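PDB 4F4F: threonine synthase from Brucella melitensis bv. 1, which probably catalyses the conversion of O-phospho-L-homoserine and water to L-threonine and phosphate, the last step of threonine biosynthesis, using pyridoxal 5'-phosphate as cofactor. Local coordinates for residues 10-15 against 335-340; 18-23 against 69-74; 166-171 against 193-198; 385-390 against 415-420. One frame throughout, in Å; residues are numbered along the deposited sequence.

Contact 1 (10-15 against 335-340)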
loop_
_atom_site.group_PDB
_atom_site.type_symbol
_atom_site.label_atom_id
_atom_site.label_comp_id
_atom_site.label_asym_id
_atom_site.label_seq_id
_atom_site.Cartn_x
_atom_site.Cartn_y
_atom_site.Cartn_z
ATOM N N SER A 10 -6.089 -8.089 17.472
ATOM C CA SER A 10 -5.071 -7.051 17.489
ATOM C C SER A 10 -3.704 -7.590 17.821
ATOM O O SER A 10 -3.537 -8.443 18.728
ATOM C CB SER A 10 -5.434 -5.978 18.535
ATOM O OG SER A 10 -4.433 -4.999 18.624
ATOM N N THR A 11 -2.708 -7.024 17.173
ATOM C CA THR A 11 -1.336 -7.228 17.585
ATOM C C THR A 11 -1.003 -6.901 19.056
ATOM O O THR A 11 0.051 -7.345 19.534
ATOM C CB THR A 11 -0.368 -6.440 16.686
ATOM O OG1 THR A 11 -0.691 -5.039 16.737
ATOM C CG2 THR A 11 -0.398 -6.991 15.198
ATOM N N ARG A 12 -1.829 -6.116 19.753
ATOM C CA ARG A 12 -1.541 -5.754 21.132
ATOM C C ARG A 12 -2.421 -6.503 22.133
ATOM O O ARG A 12 -2.373 -6.261 23.353
ATOM C CB ARG A 12 -1.566 -4.219 21.323
ATOM C CG ARG A 12 -0.400 -3.612 20.519
ATOM C CD ARG A 12 -0.092 -2.141 20.809
ATOM N NE ARG A 12 0.682 -1.583 19.690
ATOM C CZ ARG A 12 1.110 -0.331 19.620
ATOM N NH1 ARG A 12 0.819 0.522 20.597
ATOM N NH2 ARG A 12 1.788 0.071 18.546
ATOM N N GLY A 13 -3.218 -7.423 21.607
ATOM C CA GLY A 13 -3.909 -8.449 22.411
ATOM C C GLY A 13 -5.085 -8.087 23.310
ATOM O O GLY A 13 -5.561 -8.966 24.041
ATOM N N GLU A 14 -5.529 -6.835 23.325
ATOM C CA GLU A 14 -6.579 -6.426 24.280
ATOM C C GLU A 14 -7.638 -5.562 23.636
ATOM O O GLU A 14 -8.174 -4.671 24.276
ATOM C CB GLU A 14 -5.975 -5.608 25.421
ATOM C CG GLU A 14 -4.739 -6.238 25.990
ATOM C CD GLU A 14 -4.257 -5.546 27.227
ATOM O OE1 GLU A 14 -3.783 -4.398 27.160
ATOM O OE2 GLU A 14 -4.364 -6.207 28.256
ATOM N N ALA A 15 -7.914 -5.795 22.377
ATOM C CA ALA A 15 -8.928 -5.066 21.659
ATOM C C ALA A 15 -10.042 -6.068 21.343
ATOM O O ALA A 15 -9.808 -7.246 21.297
ATOM C CB ALA A 15 -8.342 -4.485 20.376
ATOM N N ALA A 335 4.800 -9.139 24.364
ATOM C CA ALA A 335 6.109 -8.807 23.777
ATOM C C ALA A 335 5.990 -7.631 22.825
ATOM O O ALA A 335 6.840 -6.734 22.825
ATOM C CB ALA A 335 6.768 -9.993 23.071
ATOM N N VAL A 336 4.948 -7.635 22.010
ATOM C CA VAL A 336 4.770 -6.558 21.021
ATOM C C VAL A 336 4.530 -5.228 21.732
ATOM O O VAL A 336 5.097 -4.187 21.345
ATOM C CB VAL A 336 3.619 -6.866 20.059
ATOM C CG1 VAL A 336 3.220 -5.632 19.252
ATOM C CG2 VAL A 336 4.029 -7.998 19.133
ATOM N N ARG A 337 3.690 -5.250 22.771
ATOM C CA ARG A 337 3.405 -4.032 23.531
ATOM C C ARG A 337 4.723 -3.456 24.042
ATOM O O ARG A 337 4.947 -2.251 24.004
ATOM C CB ARG A 337 2.433 -4.321 24.707
ATOM C CG ARG A 337 0.942 -4.414 24.337
ATOM C CD ARG A 337 -0.021 -4.330 25.548
ATOM N NE ARG A 337 0.243 -5.364 26.554
ATOM C CZ ARG A 337 -0.278 -6.588 26.575
ATOM N NH1 ARG A 337 -1.125 -6.998 25.654
ATOM N NH2 ARG A 337 0.076 -7.431 27.534
ATOM N N GLY A 338 5.579 -4.344 24.552
ATOM C CA GLY A 338 6.832 -3.926 25.138
ATOM C C GLY A 338 7.712 -3.224 24.127
ATOM O O GLY A 338 8.286 -2.202 24.425
ATOM N N LEU A 339 7.838 -3.809 22.948
ATOM C CA LEU A 339 8.694 -3.238 21.909
ATOM C C LEU A 339 8.166 -1.881 21.453
ATOM O O LEU A 339 8.946 -0.944 21.315
ATOM C CB LEU A 339 8.789 -4.187 20.720
ATOM C CG LEU A 339 9.469 -5.546 20.956
ATOM C CD1 LEU A 339 9.417 -6.292 19.619
ATOM C CD2 LEU A 339 10.898 -5.363 21.464
ATOM N N MET A 340 6.851 -1.781 21.261
ATOM C CA MET A 340 6.226 -0.533 20.786
ATOM C C MET A 340 6.283 0.585 21.842
ATOM O O MET A 340 6.473 1.770 21.501
ATOM C CB MET A 340 4.772 -0.792 20.334
ATOM C CG MET A 340 4.618 -1.790 19.198
ATOM S SD MET A 340 5.532 -1.281 17.717
ATOM C CE MET A 340 6.883 -2.349 17.735
#
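A type I beta turn from Ser10 to Gly13, at the end of strand 8-10, lies against helix 333-346 and presents the carbonyl of Arg12 to Arg337. The Arg337 side chain bends at chi3 (-57°), and NH1 donates to Arg12 O over 2.7 Å. The oxygen sits in the guanidinium plane, yet the bond is bent, 144° at the hydrogen, and NH1 comes from above the carbonyl plane. The Glu14 side chain crosses that of Arg337 at about a right angle, its carboxylate stacked over one guanidinium face. Glu14 OE1 is 4.0 Å from Arg337 NH1 and no N-H of Arg337 points at that oxygen, so only charge attraction is likely. Within the turn, an ST turn fixes Arg12: its backbone N donates almost straight to Ser10 OG at 3.1 Å. This is where the N-terminal region meets the surface of the pyridoxal-phosphate-dependent enzyme fold. The Arg12 side chain, extended from CG to NE, lays one guanidinium face on Met340, with NH2 3.4 Å from Met340 CG. Its NE forms a salt bridge with Glu322 of helix 321-328, which is also hydrogen-bonded to Thr11 OG1. Val336 CG1 packs 3.6 Å from Thr11 O, a buried oxygen with no hydrogen-bond partner.

Contact 2 (18-23 against 69-74)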
loop_
_atom_site.group_PDB
_atom_site.type_symbol
_atom_site.label_atom_id
_atom_site.label_comp_id
_atom_site.label_asym_id
_atom_site.label_seq_id
_atom_site.Cartn_x
_atom_site.Cartn_y
_atom_site.Cartn_z
ATOM N N LEU A 18 -12.905 -8.829 16.130
ATOM C CA LEU A 18 -13.892 -8.300 15.195
ATOM C C LEU A 18 -14.129 -9.199 13.969
ATOM O O LEU A 18 -13.241 -9.927 13.549
ATOM C CB LEU A 18 -13.450 -6.911 14.715
ATOM C CG LEU A 18 -13.331 -5.751 15.729
ATOM C CD1 LEU A 18 -12.806 -4.519 14.992
ATOM C CD2 LEU A 18 -14.647 -5.475 16.423
ATOM N N GLY A 19 -15.323 -9.104 13.380
ATOM C CA GLY A 19 -15.556 -9.633 12.055
ATOM C C GLY A 19 -14.913 -8.739 10.984
ATOM O O GLY A 19 -14.386 -7.650 11.270
ATOM N N PHE A 20 -14.918 -9.209 9.740
ATOM C CA PHE A 20 -14.323 -8.453 8.644
ATOM C C PHE A 20 -14.852 -7.019 8.506
ATOM O O PHE A 20 -14.074 -6.098 8.424
ATOM C CB PHE A 20 -14.572 -9.160 7.301
ATOM C CG PHE A 20 -14.062 -8.380 6.129
ATOM C CD1 PHE A 20 -12.686 -8.238 5.936
ATOM C CD2 PHE A 20 -14.925 -7.751 5.269
ATOM C CE1 PHE A 20 -12.198 -7.505 4.881
ATOM C CE2 PHE A 20 -14.443 -7.008 4.206
ATOM C CZ PHE A 20 -13.070 -6.882 4.027
ATOM N N SER A 21 -16.178 -6.845 8.465
ATOM C CA SER A 21 -16.754 -5.553 8.205
ATOM C C SER A 21 -16.325 -4.560 9.253
ATOM O O SER A 21 -15.905 -3.449 8.940
ATOM C CB SER A 21 -18.273 -5.653 8.163
ATOM O OG SER A 21 -18.643 -6.399 7.032
ATOM N N ASP A 22 -16.419 -4.962 10.505
ATOM C CA ASP A 22 -15.984 -4.108 11.593
ATOM C C ASP A 22 -14.501 -3.830 11.520
ATOM O O ASP A 22 -14.094 -2.697 11.732
ATOM C CB ASP A 22 -16.352 -4.735 12.944
ATOM C CG ASP A 22 -17.801 -4.588 13.261
ATOM O OD1 ASP A 22 -18.369 -3.596 12.806
ATOM O OD2 ASP A 22 -18.389 -5.463 13.931
ATOM N N ALA A 23 -13.684 -4.852 11.234
ATOM C CA ALA A 23 -12.255 -4.627 11.117
ATOM C C ALA A 23 -11.988 -3.592 10.028
ATOM O O ALA A 23 -11.090 -2.764 10.177
ATOM C CB ALA A 23 -11.498 -5.908 10.839
ATOM N N GLY A 69 -15.395 -13.509 5.603
ATOM C CA GLY A 69 -16.149 -14.186 6.656
ATOM C C GLY A 69 -17.621 -14.349 6.335
ATOM O O GLY A 69 -18.465 -14.344 7.233
ATOM N N GLY A 70 -17.939 -14.440 5.051
ATOM C CA GLY A 70 -19.326 -14.527 4.638
ATOM C C GLY A 70 -20.152 -13.260 4.773
ATOM O O GLY A 70 -21.363 -13.314 4.605
ATOM N N GLU A 71 -19.527 -12.113 5.013
ATOM C CA GLU A 71 -20.287 -10.899 5.279
ATOM C C GLU A 71 -20.641 -10.167 4.007
ATOM O O GLU A 71 -21.474 -9.278 4.023
ATOM C CB GLU A 71 -19.500 -9.989 6.208
ATOM C CG GLU A 71 -19.187 -10.696 7.509
ATOM C CD GLU A 71 -18.486 -9.812 8.492
ATOM O OE1 GLU A 71 -18.229 -8.637 8.193
ATOM O OE2 GLU A 71 -18.173 -10.309 9.571
ATOM N N ILE A 72 -19.988 -10.502 2.900
ATOM C CA ILE A 72 -20.350 -9.888 1.627
ATOM C C ILE A 72 -20.818 -11.012 0.699
ATOM O O ILE A 72 -20.021 -11.868 0.323
ATOM C CB ILE A 72 -19.183 -9.109 0.988
ATOM C CG1 ILE A 72 -18.557 -8.108 1.966
ATOM C CG2 ILE A 72 -19.652 -8.328 -0.219
ATOM C CD1 ILE A 72 -17.352 -7.380 1.371
ATOM N N PRO A 73 -22.106 -11.021 0.327
ATOM C CA PRO A 73 -22.625 -12.081 -0.554
ATOM C C PRO A 73 -21.841 -12.175 -1.850
ATOM O O PRO A 73 -21.362 -11.159 -2.348
ATOM C CB PRO A 73 -24.059 -11.635 -0.828
ATOM C CG PRO A 73 -24.407 -10.788 0.345
ATOM C CD PRO A 73 -23.147 -10.032 0.640
ATOM N N ALA A 74 -21.713 -13.396 -2.366
ATOM C CA ALA A 74 -20.854 -13.694 -3.483
ATOM C C ALA A 74 -21.106 -12.821 -4.699
ATOM O O ALA A 74 -20.160 -12.350 -5.318
ATOM C CB ALA A 74 -20.943 -15.172 -3.857
HETATM O O HOH W 1 -17.852 -7.370 11.231
#
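Gly19 holds the N-cap position of helix 20-26, and with no side chain there the carboxylate of Glu71 can come close: Glu71 OE2 lies 3.7 Å from Gly19 CA. The Gly19 carbonyl starts the helix by accepting from Ala23 N. Phe20 comes next, its CG anti to the backbone N (chi1 176°). That torsion swings the ring past Glu71 to meet Ile72; Glu71 OE1 lies near the ring plane, at the edge, and 3.8 Å from Phe20 CB. Further out, Phe20 CE2 rests 4.1 Å from Ile72 CD1, the two side chains crossing obliquely. Ser21 makes the polar grip. Its backbone N and its hydroxyl both donate to the single atom Glu71 OE1: the N at 2.7 Å from above the carboxylate plane, OG at 2.6 Å nearly along the C-O axis. An extended Glu71 chain beyond CG brings the carboxylate to the first turn of the helix, where the positive helix end would probably help stabilise its negative charge. At Asp22 a water accepts from the backbone N (2.9 Å) and gives a weak bond to Glu71 OE1, while Asp22 OD1 pairs with Arg135. Helix 117-134 packs against both segments: Met127 touches Phe20, Val131 touches Ser21 and Tyr130 touches Ile72. Tyr8 of strand 8-10 packs on Phe20, and helix 74-86, entered through Pro73, meets Ile72 with Phe77 and Met80.

Contact 3 (166-171 against 193-198)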
loop_
_atom_site.group_PDB
_atom_site.type_symbol
_atom_site.label_atom_id
_atom_site.label_comp_id
_atom_site.label_asym_id
_atom_site.label_seq_id
_atom_site.Cartn_x
_atom_site.Cartn_y
_atom_site.Cartn_z
ATOM N N PHE A 166 -12.039 14.166 1.493
ATOM C CA PHE A 166 -11.342 15.426 1.609
ATOM C C PHE A 166 -9.850 15.111 1.794
ATOM O O PHE A 166 -9.458 14.429 2.745
ATOM C CB PHE A 166 -11.859 16.238 2.823
ATOM C CG PHE A 166 -13.345 16.480 2.794
ATOM C CD1 PHE A 166 -14.227 15.442 3.050
ATOM C CD2 PHE A 166 -13.860 17.722 2.470
ATOM C CE1 PHE A 166 -15.602 15.659 2.986
ATOM C CE2 PHE A 166 -15.218 17.941 2.412
ATOM C CZ PHE A 166 -16.099 16.917 2.682
ATOM N N ILE A 167 -9.041 15.583 0.852
ATOM C CA ILE A 167 -7.600 15.417 0.911
ATOM C C ILE A 167 -6.958 16.793 0.988
ATOM O O ILE A 167 -7.206 17.680 0.127
ATOM C CB ILE A 167 -7.081 14.692 -0.319
ATOM C CG1 ILE A 167 -7.633 13.246 -0.401
ATOM C CG2 ILE A 167 -5.543 14.748 -0.325
ATOM C CD1 ILE A 167 -7.232 12.303 0.732
ATOM N N LEU A 168 -6.146 16.965 2.021
ATOM C CA LEU A 168 -5.400 18.170 2.226
ATOM C C LEU A 168 -3.975 17.958 1.682
ATOM O O LEU A 168 -3.315 16.942 1.995
ATOM C CB LEU A 168 -5.347 18.480 3.736
ATOM C CG LEU A 168 -6.614 18.874 4.508
ATOM C CD1 LEU A 168 -7.682 17.792 4.527
ATOM C CD2 LEU A 168 -6.275 19.296 5.919
ATOM N N PHE A 169 -3.510 18.918 0.891
ATOM C CA PHE A 169 -2.159 18.915 0.344
ATOM C C PHE A 169 -1.583 20.326 0.356
ATOM O O PHE A 169 -2.339 21.303 0.392
ATOM C CB PHE A 169 -2.162 18.347 -1.066
ATOM C CG PHE A 169 -2.955 19.141 -2.066
ATOM C CD1 PHE A 169 -2.350 20.142 -2.797
ATOM C CD2 PHE A 169 -4.281 18.828 -2.328
ATOM C CE1 PHE A 169 -3.057 20.852 -3.729
ATOM C CE2 PHE A 169 -5.012 19.578 -3.251
ATOM C CZ PHE A 169 -4.395 20.575 -3.948
ATOM N N PRO A 170 -0.253 20.443 0.349
ATOM C CA PRO A 170 0.334 21.773 0.532
ATOM C C PRO A 170 0.261 22.602 -0.737
ATOM O O PRO A 170 0.700 22.160 -1.809
ATOM C CB PRO A 170 1.773 21.478 0.918
ATOM C CG PRO A 170 2.042 20.107 0.385
ATOM C CD PRO A 170 0.746 19.372 0.484
ATOM N N ASN A 171 -0.272 23.812 -0.608
ATOM C CA ASN A 171 -0.454 24.702 -1.722
ATOM C C ASN A 171 0.880 24.966 -2.430
ATOM O O ASN A 171 1.877 25.282 -1.796
ATOM C CB ASN A 171 -1.097 26.012 -1.236
ATOM C CG ASN A 171 -1.375 26.968 -2.357
ATOM O OD1 ASN A 171 -0.704 27.994 -2.518
ATOM N ND2 ASN A 171 -2.365 26.645 -3.141
ATOM N N LEU A 193 -8.283 20.039 -1.032
ATOM C CA LEU A 193 -8.069 21.192 -0.203
ATOM C C LEU A 193 -6.590 21.528 -0.234
ATOM O O LEU A 193 -5.790 20.778 0.291
ATOM C CB LEU A 193 -8.522 20.889 1.254
ATOM C CG LEU A 193 -9.999 20.538 1.462
ATOM C CD1 LEU A 193 -10.379 20.392 2.930
ATOM C CD2 LEU A 193 -10.896 21.565 0.764
ATOM N N SER A 194 -6.253 22.641 -0.875
ATOM C CA SER A 194 -4.895 23.125 -1.036
ATOM C C SER A 194 -4.622 24.062 0.142
ATOM O O SER A 194 -5.042 25.227 0.146
ATOM C CB SER A 194 -4.789 23.833 -2.402
ATOM O OG SER A 194 -3.482 24.289 -2.716
ATOM N N ILE A 195 -3.918 23.544 1.147
ATOM C CA ILE A 195 -3.661 24.270 2.396
ATOM C C ILE A 195 -2.470 25.221 2.212
ATOM O O ILE A 195 -1.424 24.830 1.671
ATOM C CB ILE A 195 -3.395 23.271 3.559
ATOM C CG1 ILE A 195 -4.549 22.239 3.655
ATOM C CG2 ILE A 195 -3.125 24.012 4.896
ATOM C CD1 ILE A 195 -5.932 22.861 3.835
ATOM N N GLU A 196 -2.614 26.461 2.670
ATOM C CA GLU A 196 -1.519 27.432 2.675
ATOM C C GLU A 196 -0.618 27.091 3.872
ATOM O O GLU A 196 -0.662 27.730 4.929
ATOM C CB GLU A 196 -2.056 28.881 2.652
ATOM C CG GLU A 196 -3.019 29.112 1.466
ATOM C CD GLU A 196 -3.001 30.496 0.838
ATOM O OE1 GLU A 196 -2.024 30.789 0.138
ATOM O OE2 GLU A 196 -3.947 31.324 1.034
ATOM N N GLY A 197 0.156 26.025 3.665
ATOM C CA GLY A 197 1.088 25.453 4.641
ATOM C C GLY A 197 1.789 24.250 4.001
ATOM O O GLY A 197 1.559 23.934 2.824
ATOM N N ASN A 198 2.685 23.604 4.752
ATOM C CA ASN A 198 3.475 22.516 4.209
ATOM C C ASN A 198 2.812 21.184 4.535
ATOM O O ASN A 198 1.718 21.145 5.113
ATOM C CB ASN A 198 4.936 22.582 4.711
ATOM C CG ASN A 198 5.041 22.573 6.207
ATOM O OD1 ASN A 198 4.213 21.983 6.905
ATOM N ND2 ASN A 198 6.065 23.217 6.718
HETATM O O HOH W 2 0.250 29.689 -0.582
HETATM O O HOH W 3 2.174 25.822 0.769
#
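The Phe169 ring carries Ser194 over one face, CA standing 4.0 Å from the ring centroid and 15° off the normal, a CH-pi contact; Leu193 O lies over the same face. With CG in the crowded position between the backbone N and the carbonyl carbon (chi1 63°), the ring folds back over the neighbouring strand. At the edge of the Phe166 ring, near its plane, sits Leu193 CD1, and this ring also stacks with His191. The Asn171 amide points an in-plane N-H from ND2 at Ser194 OG, 2.6 Å away and nearly straight. These groups project from two neighbouring parallel strands of the beta-alpha-beta unit 163-170, 176-183, 190-196. Leu193 N donates to Ile167 O (2.8 Å) and Phe169 N to Leu193 O (3.0 Å). Ile195 N then reaches Phe169 O (2.8 Å), and Asn171 N closes the ladder on Ile195 O (2.7 Å), this last from above the carbonyl plane. Phe169 and Ser194 share one face of the sheet, where Met182 and Gln179 of helix 176-183 touch the Phe169 side chain. On the other, Leu168 lies side by side with Leu193 and sets its CB 3.8 Å from Ile195 CG1, while Tyr461 of helix 455-465 touches Leu193. Past the last rung, one water donates to both Asn171 OD1 and Glu196 OE1, and a second donates to Asn171 O and Gly197 O.

Contact 4 (385-390 against 415-420)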
loop_
_atom_site.group_PDB
_atom_site.type_symbol
_atom_site.label_atom_id
_atom_site.label_comp_id
_atom_site.label_asym_id
_atom_site.label_seq_id
_atom_site.Cartn_x
_atom_site.Cartn_y
_atom_site.Cartn_z
ATOM N N GLY A 385 16.022 -2.198 -22.817
ATOM C CA GLY A 385 15.040 -1.301 -23.418
ATOM C C GLY A 385 13.873 -0.989 -22.480
ATOM O O GLY A 385 12.877 -0.446 -22.915
ATOM N N TYR A 386 14.013 -1.347 -21.204
ATOM C CA TYR A 386 12.976 -1.237 -20.215
ATOM C C TYR A 386 13.220 -0.094 -19.219
ATOM O O TYR A 386 14.276 0.010 -18.613
ATOM C CB TYR A 386 12.783 -2.585 -19.470
ATOM C CG TYR A 386 11.604 -2.583 -18.560
ATOM C CD1 TYR A 386 10.321 -2.804 -19.046
ATOM C CD2 TYR A 386 11.739 -2.314 -17.206
ATOM C CE1 TYR A 386 9.211 -2.772 -18.220
ATOM C CE2 TYR A 386 10.617 -2.239 -16.378
ATOM C CZ TYR A 386 9.362 -2.481 -16.896
ATOM O OH TYR A 386 8.252 -2.424 -16.072
ATOM N N LEU A 387 12.211 0.765 -19.052
ATOM C CA LEU A 387 12.352 1.977 -18.276
ATOM C C LEU A 387 11.699 1.815 -16.893
ATOM O O LEU A 387 10.492 1.633 -16.797
ATOM C CB LEU A 387 11.688 3.134 -19.004
ATOM C CG LEU A 387 11.931 4.494 -18.359
ATOM C CD1 LEU A 387 13.418 4.888 -18.350
ATOM C CD2 LEU A 387 11.080 5.520 -19.102
ATOM N N LEU A 388 12.507 1.911 -15.836
ATOM C CA LEU A 388 12.037 1.866 -14.450
ATOM C C LEU A 388 11.914 3.262 -13.816
ATOM O O LEU A 388 12.740 4.155 -14.037
ATOM C CB LEU A 388 13.028 1.071 -13.588
ATOM C CG LEU A 388 13.199 -0.416 -13.880
ATOM C CD1 LEU A 388 14.642 -0.866 -13.673
ATOM C CD2 LEU A 388 12.199 -1.237 -13.046
ATOM N N ASP A 389 10.913 3.399 -12.955
ATOM C CA ASP A 389 10.862 4.503 -12.015
ATOM C C ASP A 389 11.899 4.211 -10.891
ATOM O O ASP A 389 12.438 3.087 -10.783
ATOM C CB ASP A 389 9.421 4.712 -11.480
ATOM C CG ASP A 389 9.265 4.300 -10.033
ATOM O OD1 ASP A 389 9.193 5.188 -9.173
ATOM O OD2 ASP A 389 9.232 3.085 -9.761
ATOM N N PRO A 390 12.167 5.193 -10.030
ATOM C CA PRO A 390 13.192 4.984 -8.982
ATOM C C PRO A 390 12.831 3.957 -7.897
ATOM O O PRO A 390 13.674 3.160 -7.530
ATOM C CB PRO A 390 13.382 6.373 -8.374
ATOM C CG PRO A 390 12.329 7.248 -8.952
ATOM C CD PRO A 390 11.759 6.602 -10.154
ATOM N N ALA A 415 5.476 1.965 -9.315
ATOM C CA ALA A 415 5.002 3.189 -9.997
ATOM C C ALA A 415 5.496 3.216 -11.412
ATOM O O ALA A 415 6.559 2.683 -11.692
ATOM C CB ALA A 415 5.480 4.448 -9.299
ATOM N N HIS A 416 4.743 3.906 -12.272
ATOM C CA HIS A 416 5.122 4.133 -13.654
ATOM C C HIS A 416 6.218 5.167 -13.661
ATOM O O HIS A 416 6.154 6.119 -12.869
ATOM C CB HIS A 416 3.904 4.657 -14.417
ATOM C CG HIS A 416 4.069 4.710 -15.920
ATOM N ND1 HIS A 416 4.710 5.713 -16.551
ATOM C CD2 HIS A 416 3.573 3.863 -16.920
ATOM C CE1 HIS A 416 4.657 5.501 -17.881
ATOM N NE2 HIS A 416 3.969 4.365 -18.106
ATOM N N PRO A 417 7.223 5.026 -14.556
ATOM C CA PRO A 417 8.243 6.073 -14.633
ATOM C C PRO A 417 7.739 7.518 -14.813
ATOM O O PRO A 417 8.381 8.438 -14.312
ATOM C CB PRO A 417 9.132 5.656 -15.821
ATOM C CG PRO A 417 8.468 4.501 -16.470
ATOM C CD PRO A 417 7.508 3.909 -15.484
ATOM N N ALA A 418 6.602 7.713 -15.465
ATOM C CA ALA A 418 6.061 9.058 -15.648
ATOM C C ALA A 418 5.586 9.732 -14.359
ATOM O O ALA A 418 5.338 10.924 -14.376
ATOM C CB ALA A 418 4.947 9.084 -16.696
ATOM N N LYS A 419 5.467 8.984 -13.264
ATOM C CA LYS A 419 5.121 9.544 -11.959
ATOM C C LYS A 419 6.302 10.248 -11.292
ATOM O O LYS A 419 6.097 11.031 -10.356
ATOM C CB LYS A 419 4.589 8.460 -10.996
ATOM C CG LYS A 419 3.111 8.110 -11.131
ATOM C CD LYS A 419 2.250 9.366 -10.936
ATOM C CE LYS A 419 1.010 9.189 -10.061
ATOM N NZ LYS A 419 1.175 8.496 -8.772
ATOM N N PHE A 420 7.527 9.965 -11.751
ATOM C CA PHE A 420 8.745 10.545 -11.156
ATOM C C PHE A 420 9.703 10.892 -12.276
ATOM O O PHE A 420 10.824 10.388 -12.323
ATOM C CB PHE A 420 9.326 9.558 -10.135
ATOM C CG PHE A 420 8.381 9.297 -8.994
ATOM C CD1 PHE A 420 8.214 10.242 -7.994
ATOM C CD2 PHE A 420 7.555 8.177 -9.001
ATOM C CE1 PHE A 420 7.296 10.048 -6.982
ATOM C CE2 PHE A 420 6.639 7.975 -8.004
ATOM C CZ PHE A 420 6.503 8.912 -6.989
HETATM O O HOH W 4 8.706 1.406 -12.998
#
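Asp389 is the N-cap of helix 390-402 and sits beside the pyridoxal phosphate pocket, to which Ala415 belongs. Its CB packs 3.6 Å from Pro417 CA, and chi1 (109°) lies away from the staggered positions, which turns the carboxylate in over Ala415. CG follows 3.6 Å from Ala415 O. At the tip OD1 comes 3.4 Å from Phe420 CD2, with carboxylate and ring planes 42° apart, and is hydrogen-bonded to ND1 of His391, another pocket residue. OD2 is hydrogen-bonded to Ser392 OG, yet also lies 3.3 Å from Ala415 O. Those two are both acceptors, a pairing that could raise the proton affinity of the acid, although the helix end and the bonds to His391 and Ser392 would probably oppose this. Around this centre the packing is apolar: the Leu387 and Pro417 side chains cross obliquely, with Leu387 CD2 3.8 Å from Pro417 CB, and Pro390 CD lies against Phe420 CB. No direct hydrogen bond joins the two segments. Instead a water accepts from Asp389 N (3.0 Å) and donates to Ala415 O (2.8 Å). The 3-10 turn at 417-419 is steadied by His416, whose ND1 accepts from Ala418 N in the plane of the imidazole.

How the contacts relate
From the N terminus, segment 10-15 opens contact 1, and the chain passes almost directly into contact 2, which closes a loop of about 45 residues inside the N-terminal region. Contact 3 follows in series, tying adjacent strands of the five-stranded parallel sheet across one helix. Only then does helix 333-346 close contact 1, so contacts 2 and 3 are both nested in its loop of some 320 residues, while no contacts cross. Contact 4 comes last and in series, joining two loops that lead into helices 390-402 and 421-428 beside the cofactor. It lies on the opposite side of the chain's centre from contacts 1 and 2; the centres of contacts 1 and 4 are about 39 Å apart.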